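Local coordinates for protein carboxylesterase (Ferroplasma acidiphilum, PDB 3WJ2) that probably hydrolyses carboxylic ester bonds, as an alpha/beta-hydrolase-fold carboxylesterase adapted to low pH, at residues 101-104 with 109-112; 208-213 with 251-256; 230-235 with 257-262; 244-249 with 298-303. All coordinates share one frame; numbering follows the deposited sequence.

Contact 1: residues 101-104 with 109-112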
# COMPACT_ATOMS: atom_id res chain seq x y z
N PHE B 101 -14.21 31.03 2.76
CA PHE B 101 -14.69 29.87 3.44
C PHE B 101 -13.85 29.49 4.64
O PHE B 101 -14.40 29.19 5.68
CB PHE B 101 -14.73 28.72 2.40
CG PHE B 101 -15.31 27.42 2.96
CD1 PHE B 101 -16.69 27.32 3.22
CD2 PHE B 101 -14.51 26.33 3.24
CE1 PHE B 101 -17.25 26.15 3.69
CE2 PHE B 101 -15.07 25.15 3.75
CZ PHE B 101 -16.45 25.07 3.96
N LEU B 102 -12.53 29.56 4.51
CA LEU B 102 -11.76 29.37 5.72
C LEU B 102 -12.04 30.36 6.80
O LEU B 102 -12.01 29.99 7.94
CB LEU B 102 -10.26 29.48 5.43
CG LEU B 102 -9.66 28.44 4.50
CD1 LEU B 102 -8.07 28.73 4.33
CD2 LEU B 102 -9.84 27.03 4.99
N ALA B 103 -12.22 31.64 6.46
CA ALA B 103 -12.57 32.60 7.47
C ALA B 103 -13.92 32.34 8.16
O ALA B 103 -13.98 32.43 9.37
CB ALA B 103 -12.51 34.00 6.82
N LYS B 104 -14.90 31.94 7.35
CA LYS B 104 -16.25 31.70 7.87
C LYS B 104 -16.21 30.48 8.83
O LYS B 104 -16.70 30.52 9.96
CB LYS B 104 -17.22 31.53 6.76
CG LYS B 104 -18.68 31.36 7.27
CD LYS B 104 -19.72 32.36 6.60
CE LYS B 104 -20.22 33.52 7.51
NZ LYS B 104 -20.97 34.56 6.75
N LYS B 109 -9.00 35.55 11.89
CA LYS B 109 -8.57 36.35 10.73
C LYS B 109 -7.77 35.40 9.80
O LYS B 109 -6.85 34.66 10.27
CB LYS B 109 -7.62 37.49 11.14
CG LYS B 109 -8.42 38.68 11.84
CD LYS B 109 -7.39 39.67 12.26
CE LYS B 109 -7.96 41.15 12.62
NZ LYS B 109 -9.19 41.12 13.45
N ILE B 110 -8.07 35.48 8.55
CA ILE B 110 -7.23 34.79 7.54
C ILE B 110 -6.58 35.92 6.68
O ILE B 110 -7.29 36.78 6.06
CB ILE B 110 -8.15 33.89 6.59
CG1 ILE B 110 -8.91 32.83 7.41
CG2 ILE B 110 -7.31 33.18 5.44
CD1 ILE B 110 -8.03 31.83 8.23
N ILE B 111 -5.25 35.86 6.53
CA ILE B 111 -4.56 36.89 5.75
C ILE B 111 -3.90 36.17 4.60
O ILE B 111 -2.87 35.49 4.76
CB ILE B 111 -3.51 37.68 6.60
CG1 ILE B 111 -4.26 38.30 7.82
CG2 ILE B 111 -2.80 38.77 5.70
CD1 ILE B 111 -3.27 39.03 8.82
N SER B 112 -4.44 36.35 3.41
CA SER B 112 -3.95 35.65 2.22
C SER B 112 -2.87 36.49 1.58
O SER B 112 -3.06 37.68 1.22
CB SER B 112 -5.16 35.40 1.31
OG SER B 112 -4.69 34.85 0.07

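Contact 2: residues 208-213 with 251-256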
# COMPACT_ATOMS: atom_id res chain seq x y z
N LYS B 208 4.88 14.89 -15.06
CA LYS B 208 5.48 15.87 -15.97
C LYS B 208 5.25 17.27 -15.46
O LYS B 208 6.17 18.06 -15.49
CB LYS B 208 4.93 15.76 -17.37
CG LYS B 208 5.51 14.52 -18.07
CD LYS B 208 4.76 14.34 -19.38
CE LYS B 208 5.40 15.27 -20.40
NZ LYS B 208 4.90 14.94 -21.75
N MET B 209 4.04 17.54 -14.97
CA MET B 209 3.83 18.92 -14.42
C MET B 209 4.60 19.16 -13.13
O MET B 209 5.08 20.30 -12.89
CB MET B 209 2.33 19.19 -14.21
CG MET B 209 1.72 19.46 -15.57
SD MET B 209 2.57 20.86 -16.51
CE MET B 209 2.27 22.22 -15.35
N ILE B 210 4.69 18.14 -12.24
CA ILE B 210 5.45 18.32 -11.01
C ILE B 210 6.88 18.72 -11.41
O ILE B 210 7.46 19.61 -10.79
CB ILE B 210 5.44 17.03 -10.16
CG1 ILE B 210 4.07 16.86 -9.56
CG2 ILE B 210 6.49 17.12 -9.00
CD1 ILE B 210 3.81 15.39 -8.89
N ARG B 211 7.42 18.04 -12.41
CA ARG B 211 8.79 18.42 -12.87
C ARG B 211 8.89 19.81 -13.44
O ARG B 211 9.87 20.53 -13.16
CB ARG B 211 9.41 17.36 -13.83
CG ARG B 211 9.60 16.04 -12.97
CD ARG B 211 10.46 14.92 -13.67
NE ARG B 211 10.17 13.54 -13.21
CZ ARG B 211 9.29 12.72 -13.81
NH1 ARG B 211 8.63 13.15 -14.89
NH2 ARG B 211 9.07 11.47 -13.37
N TYR B 212 7.89 20.19 -14.22
CA TYR B 212 7.83 21.49 -14.87
C TYR B 212 7.82 22.54 -13.76
O TYR B 212 8.66 23.45 -13.80
CB TYR B 212 6.55 21.59 -15.75
CG TYR B 212 6.20 22.96 -16.36
CD1 TYR B 212 6.45 23.22 -17.69
CD2 TYR B 212 5.59 23.96 -15.60
CE1 TYR B 212 6.07 24.41 -18.30
CE2 TYR B 212 5.32 25.20 -16.15
CZ TYR B 212 5.54 25.41 -17.51
OH TYR B 212 5.13 26.58 -18.08
N PHE B 213 6.97 22.39 -12.76
CA PHE B 213 6.95 23.38 -11.65
C PHE B 213 8.28 23.42 -10.92
O PHE B 213 8.72 24.52 -10.54
CB PHE B 213 5.84 23.08 -10.67
CG PHE B 213 4.45 23.32 -11.25
CD1 PHE B 213 4.19 24.48 -11.94
CD2 PHE B 213 3.41 22.36 -11.08
CE1 PHE B 213 2.92 24.75 -12.54
CE2 PHE B 213 2.13 22.64 -11.65
CZ PHE B 213 1.91 23.82 -12.37
N ASP B 251 -2.99 10.98 -4.81
CA ASP B 251 -2.24 12.25 -5.11
C ASP B 251 -0.78 11.84 -5.14
O ASP B 251 -0.27 11.19 -4.20
CB ASP B 251 -2.52 13.25 -3.95
CG ASP B 251 -1.68 14.52 -4.01
OD1 ASP B 251 -0.78 14.72 -4.77
OD2 ASP B 251 -2.09 15.38 -3.17
N PRO B 252 -0.05 12.17 -6.20
CA PRO B 252 1.40 11.81 -6.24
C PRO B 252 2.22 12.33 -5.05
O PRO B 252 3.24 11.74 -4.67
CB PRO B 252 1.91 12.32 -7.57
CG PRO B 252 0.82 13.32 -8.04
CD PRO B 252 -0.46 13.00 -7.37
N LEU B 253 1.81 13.47 -4.46
CA LEU B 253 2.54 14.09 -3.36
C LEU B 253 2.31 13.45 -1.99
O LEU B 253 2.87 13.88 -0.99
CB LEU B 253 2.12 15.58 -3.21
CG LEU B 253 2.52 16.35 -4.42
CD1 LEU B 253 2.37 17.91 -4.09
CD2 LEU B 253 3.82 16.08 -5.06
N ARG B 254 1.41 12.46 -1.87
CA ARG B 254 0.93 11.96 -0.61
C ARG B 254 2.03 11.29 0.24
O ARG B 254 2.11 11.54 1.44
CB ARG B 254 -0.16 10.89 -0.91
CG ARG B 254 -0.77 10.19 0.34
CD ARG B 254 -1.55 8.94 -0.11
NE ARG B 254 -0.56 7.90 -0.37
CZ ARG B 254 -0.93 6.71 -0.86
NH1 ARG B 254 -2.17 6.51 -1.32
NH2 ARG B 254 0.00 5.77 -1.04
N ASP B 255 2.78 10.36 -0.35
CA ASP B 255 3.68 9.56 0.57
C ASP B 255 4.73 10.44 1.34
O ASP B 255 4.85 10.29 2.57
CB ASP B 255 4.37 8.42 -0.15
CG ASP B 255 3.39 7.23 -0.48
OD1 ASP B 255 2.28 7.19 0.06
OD2 ASP B 255 3.81 6.36 -1.27
N PRO B 256 5.40 11.38 0.64
CA PRO B 256 6.31 12.24 1.44
C PRO B 256 5.62 13.05 2.54
O PRO B 256 6.22 13.31 3.60
CB PRO B 256 6.97 13.16 0.36
CG PRO B 256 6.86 12.36 -0.97
CD PRO B 256 5.46 11.71 -0.79

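Contact 3: residues 230-235 with 257-262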
# COMPACT_ATOMS: atom_id res chain seq x y z
N SER B 230 13.10 22.07 0.21
CA SER B 230 12.48 20.76 0.45
C SER B 230 12.65 20.44 1.93
O SER B 230 13.72 19.94 2.38
CB SER B 230 13.12 19.54 -0.35
OG SER B 230 12.92 19.67 -1.80
N PRO B 231 11.68 20.67 2.79
CA PRO B 231 11.78 20.47 4.24
C PRO B 231 12.17 19.04 4.61
O PRO B 231 12.71 18.83 5.70
CB PRO B 231 10.33 20.79 4.74
CG PRO B 231 9.95 21.93 3.78
CD PRO B 231 10.50 21.47 2.40
N LEU B 232 11.88 18.06 3.74
CA LEU B 232 12.21 16.70 4.11
C LEU B 232 13.71 16.52 4.13
O LEU B 232 14.14 15.48 4.63
CB LEU B 232 11.52 15.68 3.14
CG LEU B 232 10.18 15.34 3.74
CD1 LEU B 232 9.30 14.64 2.62
CD2 LEU B 232 10.26 14.38 4.99
N VAL B 233 14.49 17.45 3.61
CA VAL B 233 15.98 17.28 3.69
C VAL B 233 16.54 17.79 5.00
O VAL B 233 17.79 17.65 5.20
CB VAL B 233 16.69 17.77 2.38
CG1 VAL B 233 16.10 17.09 1.13
CG2 VAL B 233 16.66 19.18 2.27
N ALA B 234 15.75 18.43 5.89
CA ALA B 234 16.20 18.91 7.23
C ALA B 234 16.74 17.71 7.99
O ALA B 234 16.32 16.58 7.80
CB ALA B 234 15.08 19.52 8.03
N ASP B 235 17.70 17.97 8.83
CA ASP B 235 18.20 16.82 9.59
C ASP B 235 17.61 16.76 11.01
O ASP B 235 17.86 15.79 11.74
CB ASP B 235 19.75 16.76 9.52
CG ASP B 235 20.39 18.04 9.97
OD1 ASP B 235 19.78 18.73 10.83
OD2 ASP B 235 21.52 18.34 9.45
N GLU B 257 4.34 13.44 2.31
CA GLU B 257 3.66 14.15 3.36
C GLU B 257 3.41 13.34 4.58
O GLU B 257 3.36 13.82 5.69
CB GLU B 257 2.28 14.68 2.78
CG GLU B 257 2.51 15.70 1.65
CD GLU B 257 1.26 15.86 0.81
OE1 GLU B 257 0.29 15.13 1.09
OE2 GLU B 257 1.33 16.71 -0.17
N GLU B 258 3.05 12.05 4.37
CA GLU B 258 2.69 11.16 5.47
C GLU B 258 4.02 10.84 6.18
O GLU B 258 3.99 10.83 7.44
CB GLU B 258 2.00 9.90 4.92
CG GLU B 258 0.62 10.38 4.29
CD GLU B 258 -0.32 9.24 3.98
OE1 GLU B 258 0.06 8.00 4.02
OE2 GLU B 258 -1.48 9.55 3.64
N THR B 259 5.11 10.82 5.44
CA THR B 259 6.45 10.66 6.15
C THR B 259 6.75 11.88 6.99
O THR B 259 7.13 11.78 8.17
CB THR B 259 7.55 10.50 5.14
OG1 THR B 259 7.34 9.24 4.43
CG2 THR B 259 8.97 10.61 5.73
N TYR B 260 6.42 13.09 6.48
CA TYR B 260 6.69 14.28 7.25
C TYR B 260 5.97 14.31 8.58
O TYR B 260 6.55 14.73 9.61
CB TYR B 260 6.37 15.53 6.38
CG TYR B 260 6.98 16.84 6.89
CD1 TYR B 260 8.34 17.03 6.67
CD2 TYR B 260 6.26 17.83 7.52
CE1 TYR B 260 8.98 18.27 7.03
CE2 TYR B 260 6.89 19.04 7.92
CZ TYR B 260 8.27 19.19 7.70
OH TYR B 260 8.88 20.39 8.02
N VAL B 261 4.67 13.99 8.63
CA VAL B 261 3.96 13.89 9.90
C VAL B 261 4.66 12.98 10.92
O VAL B 261 4.76 13.34 12.10
CB VAL B 261 2.49 13.23 9.69
CG1 VAL B 261 1.83 12.85 11.12
CG2 VAL B 261 1.73 14.17 9.05
N LYS B 262 5.06 11.83 10.41
CA LYS B 262 5.74 10.83 11.26
C LYS B 262 7.05 11.35 11.77
O LYS B 262 7.34 11.15 12.96
CB LYS B 262 5.94 9.56 10.53
CG LYS B 262 4.55 8.83 10.16
CD LYS B 262 4.66 7.75 9.14
CE LYS B 262 3.24 7.01 9.10
NZ LYS B 262 3.27 6.02 8.05

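Contact 4: residues 244-249 with 298-303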
# COMPACT_ATOMS: atom_id res chain seq x y z
N ILE B 244 -0.93 20.58 11.64
CA ILE B 244 -2.07 19.80 11.09
C ILE B 244 -1.65 19.50 9.64
O ILE B 244 -1.35 20.43 8.86
CB ILE B 244 -3.34 20.59 11.09
CG1 ILE B 244 -3.70 21.06 12.51
CG2 ILE B 244 -4.50 19.79 10.43
CD1 ILE B 244 -4.92 22.13 12.53
N MET B 245 -1.70 18.21 9.26
CA MET B 245 -1.28 17.76 7.92
C MET B 245 -2.47 17.07 7.30
O MET B 245 -3.08 16.20 7.90
CB MET B 245 -0.12 16.74 7.94
CG MET B 245 0.17 16.14 6.58
SD MET B 245 1.06 17.32 5.48
CE MET B 245 2.77 17.27 6.19
N VAL B 246 -2.82 17.55 6.08
CA VAL B 246 -3.91 16.84 5.32
C VAL B 246 -3.27 16.35 4.06
O VAL B 246 -2.66 17.06 3.28
CB VAL B 246 -4.99 17.91 4.93
CG1 VAL B 246 -6.08 17.21 4.09
CG2 VAL B 246 -5.59 18.54 6.27
N THR B 247 -3.42 15.04 3.82
CA THR B 247 -2.98 14.45 2.54
C THR B 247 -4.22 13.85 1.86
O THR B 247 -5.32 13.76 2.43
CB THR B 247 -1.98 13.23 2.85
OG1 THR B 247 -2.74 12.14 3.37
CG2 THR B 247 -0.98 13.69 3.92
N ASN B 248 -3.99 13.56 0.58
CA ASN B 248 -5.13 13.01 -0.24
C ASN B 248 -4.73 11.59 -0.67
O ASN B 248 -3.59 11.37 -1.08
CB ASN B 248 -5.22 13.83 -1.52
CG ASN B 248 -5.45 15.32 -1.22
OD1 ASN B 248 -6.45 15.67 -0.63
ND2 ASN B 248 -4.54 16.15 -1.66
N GLU B 249 -5.70 10.69 -0.57
CA GLU B 249 -5.39 9.28 -1.04
C GLU B 249 -4.79 9.15 -2.42
O GLU B 249 -3.78 8.46 -2.59
CB GLU B 249 -6.70 8.48 -0.93
CG GLU B 249 -6.40 7.01 -1.21
CD GLU B 249 -7.60 6.13 -0.99
OE1 GLU B 249 -8.72 6.58 -0.78
OE2 GLU B 249 -7.37 4.88 -0.98
N LYS B 298 -13.71 21.95 6.46
CA LYS B 298 -14.43 22.38 7.67
C LYS B 298 -13.85 21.80 8.98
O LYS B 298 -13.70 22.47 10.00
CB LYS B 298 -15.91 21.92 7.58
CG LYS B 298 -16.70 22.75 6.71
CD LYS B 298 -18.17 22.14 6.51
CE LYS B 298 -18.92 22.03 7.71
NZ LYS B 298 -20.32 21.84 7.15
N MET B 299 -13.45 20.49 8.92
CA MET B 299 -12.87 19.76 10.06
C MET B 299 -11.61 20.56 10.50
O MET B 299 -11.44 20.84 11.69
CB MET B 299 -12.46 18.31 9.66
CG MET B 299 -13.60 17.43 9.80
SD MET B 299 -12.83 15.83 9.07
CE MET B 299 -14.10 15.20 9.98
N VAL B 300 -10.74 20.84 9.59
CA VAL B 300 -9.48 21.53 9.90
C VAL B 300 -9.76 22.93 10.39
O VAL B 300 -9.26 23.36 11.43
CB VAL B 300 -8.57 21.51 8.67
CG1 VAL B 300 -7.36 22.38 8.95
CG2 VAL B 300 -8.11 20.03 8.40
N ALA B 301 -10.60 23.66 9.62
CA ALA B 301 -10.80 25.05 9.95
C ALA B 301 -11.40 25.20 11.33
O ALA B 301 -11.07 26.18 11.98
CB ALA B 301 -11.78 25.67 8.84
N ARG B 302 -12.29 24.27 11.75
CA ARG B 302 -12.90 24.34 13.02
C ARG B 302 -12.06 23.99 14.22
O ARG B 302 -12.46 24.34 15.34
CB ARG B 302 -14.28 23.61 13.01
CG ARG B 302 -15.24 24.25 12.06
CD ARG B 302 -16.57 23.42 12.03
NE ARG B 302 -17.46 24.08 11.04
CZ ARG B 302 -18.73 23.71 10.89
NH1 ARG B 302 -19.21 22.69 11.60
NH2 ARG B 302 -19.52 24.36 10.04
N ILE B 303 -10.87 23.39 14.00
CA ILE B 303 -9.96 23.13 15.13
C ILE B 303 -8.85 24.19 15.13
O ILE B 303 -8.21 24.30 16.14
CB ILE B 303 -9.39 21.70 15.22
CG1 ILE B 303 -8.53 21.24 13.99
CG2 ILE B 303 -10.64 20.74 15.39
CD1 ILE B 303 -7.64 20.03 14.38

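Contact 1: residues 101-104 with 109-112
Ile-110 rests against the backbone of Leu-102 and Ala-103, where the helix of a beta-alpha-beta crossover lies over its second strand. The unit is strand 78-82, helix 96-106 and strand 109-113, part of the alpha/beta hydrolase fold. A short connection separates helix from strand, so the helix end lies close above the strand it feeds.

The side chain of Ile-110 points at the helix and can be followed outward. Ile-110 CB stands 4.4 Å from Ala-103 CB. CG1 is the main contact atom. It lies opposite the carbonyl carbon across CA-CB (chi1 -59°), a rotation that sends it toward the helix. There Ile-110 CG1 sits 3.6 Å from the backbone N of Ala-103 and 3.8 Å from Ala-103 CB. Ile-110 CG1 also comes 4.1 Å from CB of Leu-102. The small alanine lets the strand approach the helix backbone itself, with no long side chain in between. The CA atoms of Ala-103 and Ile-110 are only 5.8 Å apart.

The contact is buried, a van der Waals contact of an aliphatic side chain with side-chain carbons and a peptide. Around it, Ala-103 also packs on Tyr-70 of strand 63-71, and Ile-110 on Ile-79 of strand 78-82. Leu-102 reaches further, to Tyr-81 and to Val-297 of helix 291-303. Its side chain passes near the probable nucleophile elbow without touching it. At the tip, Ile-110 CD1 turns off to the Leu-102 side, 4.3 Å from Leu-102 CB.

Contact 2: residues 208-213 with 251-256
This is a small apolar contact between helix 207-217 and the turn that starts helix 254-266. It lies beyond the C-terminal end of strand 243-248 of the central sheet. One side chain, Ile-210, makes it from the first helix. Its partners are Pro-252 and Leu-253.

Ile-210 points toward the turn. Its CG1 branch is extended (chi2 168°), which pushes CD1 out as the single touching atom. Ile-210 CD1 meets the ring of Pro-252 at CG, 3.7 Å away, and at CB, 3.8 Å away. The same methyl, CD1 of Ile-210, lies 3.9 Å from CD2 of Leu-253, whose side chain swings round so that only its end approaches. CD1 is thus held by the ring and by a methyl group.

The turn is held by its own hydrogen bonds. Asp-251 OD1 accepts from Leu-253 N at 2.9 Å, an Asx-turn capping bond met well above the carboxylate plane. Arg-254 N bonds back to Asp-251 O, closing a type I turn. One residue further on, Arg-254 grips OD1 of Asp-255 side-on through NE and NH2, with NH2 at 2.9 Å. Ser-195 OG ties in Pro-252 O and Asp-255 N.

Asp-251 also touches His-281. Its place in an Asp-Pro-Leu sequence is consistent with the acid of the catalytic triad, as in relatives of the hormone-sensitive lipase group.

The polar bonds described here are made without helix 207-217. What Ile-210 adds is undirected van der Waals contact, which limits how near the helix comes but imposes little angular order.

Contact 3: residues 230-235 with 257-262
Helix 254-266, which packs on one face of the central sheet of the alpha/beta hydrolase fold, meets here a 3-10 turn from the loop before strand 243-248. Tyr-260 is the main helix residue, and Pro-231 and Leu-232 face it.

The phenol is swung away from the backbone N of Tyr-260 (chi1 -163°), which carries the ring out from the helix to the turn. Leu-232 approaches at the edge, near the ring plane, with its CD2 3.7 Å from Tyr-260 CD1. Further out, Pro-231 CB lies obliquely to the ring, 3.7 Å from Tyr-260 CE1 and 3.6 Å from Tyr-260 OH. The same CD2 of Leu-232 sits between the ring edge and Thr-259 CG2, 4.1 Å from the latter, and the side chains of Leu-232 and Thr-259 cross at about a right angle. The turn is stiffened by Val-233 N bonding to Ser-230 O at 2.9 Å.

The ring of Phe-237 meets that of Tyr-260 with the planes almost perpendicular. Without the phenol, as with an alanine here, a gap is likely to open between helix and turn, with Pro-231 CB and Leu-232 CD2 losing the ring they pack on.

The site borders the assembly interface. Thr-259 OG1 bonds to the backbone O of Phe-192 of the second subunit, and Leu-232 O accepts from Asn-191 of that subunit. Pro-231 also packs on helix 157-172. A connecting loop is thus pinned by apolar contacts to a helix flanking the sheet, as befits the layered architecture of alpha/beta hydrolases.

Contact 4: residues 244-249 with 298-303
In Ile-244, CG1 lies beside the backbone N (chi1 -58°) and its branch is extended, which sends CD1 outward to Ile-303. CG2, opposite the N, goes to Val-300. Val-246 meets Val-300 as well, through its own CG2. In Ile-303, CG1 takes the crowded position between N and carbonyl carbon (chi1 61°), which brings its CD1 back toward the strand.

This is the helix-on-sheet layer of the alpha/beta hydrolase fold. Strand 244-248 and helix 298-303 run almost antiparallel, at 174°, with axes 10.5 Å apart. Ile-244 and Val-246 alternate with Met-245, which points the other way, to helix 254-266. The strand therefore carries apolar side chains into helices on both faces of the sheet.

Ile-244 and Val-300 slide past each other in opposite directions, CG2 of Ile-244 lying 4.1 Å from CG1 of Val-300. Ile-244 CD1 and Ile-303 CD1 touch at 3.9 Å. A glycine in place of Ile-244 would probably open a gap under the helix and leave Ile-303 CD1 without its strand partner. Strand 180-183 continues the same floor, with Val-300 on Val-181 and Phe-183.

Beyond the helix lies another subunit. Ile-303 packs on Met-299 of the third subunit, and Arg-302 forms a salt bridge with Asp-306 of that subunit. Arg-302 is also bridged to Glu-105 of its own chain.

The closest approach is between two valines that reach toward each other tip to tip: Val-246 CG2 and Val-300 CG2, 3.6 Å apart.

The four contacts fall on two sides of the central sheet. Contacts 1 and 4 lie on one face, their centres about 15 Å apart, and touch where Phe-101 CZ meets Lys-298 CG at 3.6 Å. Contacts 2 and 3 share helix 254-266 on the other face; Pro-256 O lies 3.5 Å from Leu-232 CD1. Strand 243-248 joins the layers: Thr-247 OG1 probably bonds to Glu-258 OE2 (2.9 Å), and Glu-249 O to Arg-254 NH1 (2.8 Å). Contacts 1 and 2 are about 27 Å apart between centres. Yet Leu-102 and Leu-253 both pass near the probable nucleophile elbow, and contact 2 includes the probable triad acid.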